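Local coordinates for protein N-acetylneuraminate lyase (Peptoclostridium difficile, PDB 4WOZ) that belongs to the dihydrodipicolinate synthetase family of TIM-barrel proteins and forms a four-chain assembly, at residues F231-K235 against N236-S240; A242-V245 against Q246-T249. All coordinates share one frame; numbering follows the deposited sequence.

Contact 1. Residues F231-K235 against N236-S240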
# COMPACT_ATOMS: atom_id res chain seq x y z
N PHE A 231 21.29 4.31 -23.87
CA PHE A 231 20.32 3.99 -24.92
C PHE A 231 21.00 3.46 -26.18
O PHE A 231 20.68 2.39 -26.68
CB PHE A 231 19.49 5.23 -25.24
CG PHE A 231 18.24 4.95 -26.04
CD1 PHE A 231 17.21 4.19 -25.49
CD2 PHE A 231 18.10 5.45 -27.33
CE1 PHE A 231 16.04 3.93 -26.22
CE2 PHE A 231 16.94 5.19 -28.07
CZ PHE A 231 15.91 4.43 -27.52
N GLU A 232 21.97 4.22 -26.68
CA GLU A 232 22.68 3.83 -27.90
C GLU A 232 23.55 2.58 -27.80
O GLU A 232 23.60 1.79 -28.74
CB GLU A 232 23.47 5.03 -28.43
CG GLU A 232 22.57 5.99 -29.20
CD GLU A 232 23.23 7.30 -29.55
OE1 GLU A 232 24.47 7.35 -29.65
OE2 GLU A 232 22.50 8.30 -29.74
N LEU A 233 24.22 2.38 -26.67
CA LEU A 233 25.03 1.18 -26.51
C LEU A 233 24.09 -0.03 -26.52
O LEU A 233 24.39 -1.06 -27.12
CB LEU A 233 25.80 1.22 -25.19
CG LEU A 233 27.02 2.13 -25.14
CD1 LEU A 233 27.43 2.36 -23.69
CD2 LEU A 233 28.17 1.51 -25.94
N THR A 234 22.94 0.12 -25.85
CA THR A 234 21.96 -0.96 -25.78
C THR A 234 21.43 -1.31 -27.18
O THR A 234 21.41 -2.47 -27.55
CB THR A 234 20.76 -0.58 -24.87
OG1 THR A 234 21.22 -0.36 -23.53
CG2 THR A 234 19.73 -1.71 -24.86
N LYS A 235 21.01 -0.30 -27.94
CA LYS A 235 20.50 -0.55 -29.28
C LYS A 235 21.57 -1.20 -30.16
O LYS A 235 21.25 -1.83 -31.18
CB LYS A 235 20.03 0.76 -29.94
CG LYS A 235 18.96 1.51 -29.14
CD LYS A 235 17.90 0.57 -28.57
CE LYS A 235 17.14 -0.19 -29.65
NZ LYS A 235 16.27 -1.26 -29.07
N ASN A 236 22.83 -1.06 -29.76
CA ASN A 236 23.95 -1.65 -30.49
C ASN A 236 24.36 -2.98 -29.87
O ASN A 236 25.36 -3.58 -30.26
CB ASN A 236 25.14 -0.69 -30.49
CG ASN A 236 25.08 0.30 -31.64
OD1 ASN A 236 25.41 -0.03 -32.78
ND2 ASN A 236 24.65 1.53 -31.34
N GLU A 237 23.58 -3.42 -28.88
CA GLU A 237 23.80 -4.68 -28.19
C GLU A 237 25.08 -4.77 -27.38
O GLU A 237 25.58 -5.86 -27.09
CB GLU A 237 23.74 -5.85 -29.18
CG GLU A 237 22.44 -5.89 -29.96
CD GLU A 237 22.23 -7.21 -30.66
OE1 GLU A 237 23.16 -7.66 -31.36
OE2 GLU A 237 21.14 -7.81 -30.50
N LYS A 238 25.62 -3.62 -27.00
CA LYS A 238 26.83 -3.59 -26.19
C LYS A 238 26.34 -3.42 -24.76
O LYS A 238 26.45 -2.35 -24.17
CB LYS A 238 27.72 -2.44 -26.64
CG LYS A 238 28.26 -2.65 -28.06
CD LYS A 238 29.03 -1.45 -28.59
CE LYS A 238 29.52 -1.72 -30.02
NZ LYS A 238 30.23 -0.55 -30.62
N ILE A 239 25.80 -4.51 -24.22
CA ILE A 239 25.23 -4.55 -22.87
C ILE A 239 26.18 -4.39 -21.70
O ILE A 239 25.83 -3.73 -20.72
CB ILE A 239 24.44 -5.85 -22.63
CG1 ILE A 239 23.35 -6.02 -23.69
CG2 ILE A 239 23.80 -5.80 -21.24
CD1 ILE A 239 22.59 -7.32 -23.54
N SER A 240 27.35 -5.03 -21.76
CA SER A 240 28.30 -4.92 -20.67
C SER A 240 28.64 -3.45 -20.49
O SER A 240 28.70 -2.95 -19.36
CB SER A 240 29.58 -5.71 -20.97
OG SER A 240 29.28 -7.07 -21.17
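Lys238 N and Glu237 N turn back onto carbonyls in the last turn of helix 220-235. Lys238 N reaches Leu233 O at 2.8 Å and Glu237 N reaches Thr234 O at 2.7 Å. Beside them the amide of Asn236 folds over the helix end: ND2 gives a nearly straight bond (164°) to Glu232 O at 2.8 Å, with that oxygen lying in the amide plane. CG of Asn236 sits beside its own backbone N (chi1 -87°), which brings ND2 to the same carbonyl that Asn236 N approaches in a weak bond. The 6→1 and 5→2 bonds make a Schellman motif, with Glu237 at the C-prime position in positive phi (65°). Lys238 then centres an inverse gamma turn and occupies the N-cap position of helix 239-259. Its CB packs on Leu233 CD2 at 4.0 Å, the two side chains crossing at about a right angle while the rest of the lysine chain runs on extended. Farther out, Thr234 OG1 bonds back to Ile230 O, and Glu232 pairs with Arg228 in a salt bridge. Across the subunit boundary, Glu237 packs on Ser240 of the second subunit.

Contact 2. Residues A242-V245 against Q246-T249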
# COMPACT_ATOMS: atom_id res chain seq x y z
N ALA A 242 26.80 -0.81 -21.55
CA ALA A 242 25.61 -0.07 -21.12
C ALA A 242 25.42 -0.20 -19.62
O ALA A 242 25.11 0.78 -18.93
CB ALA A 242 24.39 -0.59 -21.86
N LEU A 243 25.60 -1.40 -19.10
CA LEU A 243 25.44 -1.65 -17.67
C LEU A 243 26.41 -0.81 -16.84
O LEU A 243 26.06 -0.31 -15.78
CB LEU A 243 25.67 -3.13 -17.36
CG LEU A 243 25.59 -3.50 -15.88
CD1 LEU A 243 24.25 -3.04 -15.29
CD2 LEU A 243 25.75 -5.00 -15.73
N GLU A 244 27.64 -0.66 -17.33
CA GLU A 244 28.62 0.13 -16.61
C GLU A 244 28.22 1.60 -16.57
O GLU A 244 28.45 2.28 -15.57
CB GLU A 244 30.00 -0.05 -17.24
CG GLU A 244 31.11 0.47 -16.35
CD GLU A 244 30.96 -0.01 -14.92
OE1 GLU A 244 31.03 -1.24 -14.68
OE2 GLU A 244 30.77 0.85 -14.02
N VAL A 245 27.63 2.11 -17.66
CA VAL A 245 27.21 3.50 -17.68
C VAL A 245 25.99 3.66 -16.77
O VAL A 245 25.81 4.70 -16.14
CB VAL A 245 26.87 3.97 -19.13
CG1 VAL A 245 26.35 5.41 -19.12
CG2 VAL A 245 28.12 3.90 -20.02
N GLN A 246 25.15 2.63 -16.72
CA GLN A 246 23.96 2.65 -15.87
C GLN A 246 24.38 2.60 -14.39
O GLN A 246 23.69 3.15 -13.54
CB GLN A 246 23.05 1.46 -16.16
CG GLN A 246 21.75 1.49 -15.36
CD GLN A 246 20.75 2.50 -15.89
OE1 GLN A 246 20.18 2.32 -16.97
NE2 GLN A 246 20.53 3.58 -15.14
N HIS A 247 25.49 1.92 -14.10
CA HIS A 247 25.98 1.83 -12.73
C HIS A 247 26.39 3.21 -12.24
O HIS A 247 26.02 3.62 -11.15
CB HIS A 247 27.19 0.88 -12.63
CG HIS A 247 26.82 -0.56 -12.54
ND1 HIS A 247 25.69 -1.01 -11.89
CD2 HIS A 247 27.47 -1.67 -12.97
CE1 HIS A 247 25.66 -2.33 -11.93
NE2 HIS A 247 26.73 -2.76 -12.57
N VAL A 248 27.17 3.92 -13.05
CA VAL A 248 27.61 5.27 -12.68
C VAL A 248 26.40 6.19 -12.61
O VAL A 248 26.29 7.03 -11.72
CB VAL A 248 28.63 5.83 -13.69
CG1 VAL A 248 29.00 7.27 -13.32
CG2 VAL A 248 29.88 4.95 -13.71
N THR A 249 25.48 6.03 -13.56
CA THR A 249 24.28 6.85 -13.58
C THR A 249 23.47 6.68 -12.29
O THR A 249 22.97 7.65 -11.73
CB THR A 249 23.38 6.50 -14.79
OG1 THR A 249 23.97 7.03 -15.99
CG2 THR A 249 22.00 7.08 -14.63
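Ala242 O receives Gln246 N at 2.9 Å; the Gln246 side chain continues away from this turn to Asn250 and to Leu205 N, at the start of helix 204-209. One residue on, Leu243 O takes His247 N at 2.8 Å, and the leucine side chain covers one face of the imidazole. Leu243 CG, opposite the backbone N (chi1 177°), carries CD1 over that face in a CH-pi contact, 3.9 Å from the ring centroid and displaced toward the rim. Glu244 bends at chi2 (47°) and curls forward to the same ring: OE1 lies at its edge, in plane, 4.0 Å from His247 CD2, with carboxylate and ring planes 52° apart. ND1 of His247 bonds to Glu185 of the second subunit. Glu244 O accepts Val248 N. Val245 O is gripped twice, by Thr249 N at 2.9 Å and by Thr249 OG1 at 3.0 Å, the donors coming from opposite faces of the carbonyl plane; OG1 is bonded also to Asn223. The successive i to i+4 backbone bonds are those of a regular alpha-helix, and the threonine hydroxyl bond to the carbonyl four residues earlier is a common addition; the helix packs against helix 220-235 outside the eight-stranded barrel.

How the contacts relate
Following the chain from the N terminus, helix 220-235 comes after the last barrel strand, 214-217, and contact 1 closes the tight turn at its end. Contact 2 opens just afterwards, within the first turns of helix 239-259, so the two lie in series, neither nested nor crossed, with centres about 11 Å apart. The reversal at 236-238 folds the second helix back on the first: Leu233 CD1 packs on Val245 CG2 at 4.0 Å, and Thr234 OG1 meets Ala242 CB at 3.6 Å. Thr234 and Ala242 also share Leu205 of helix 204-209, joining three helices outside the barrel. Both contacts touch the second subunit.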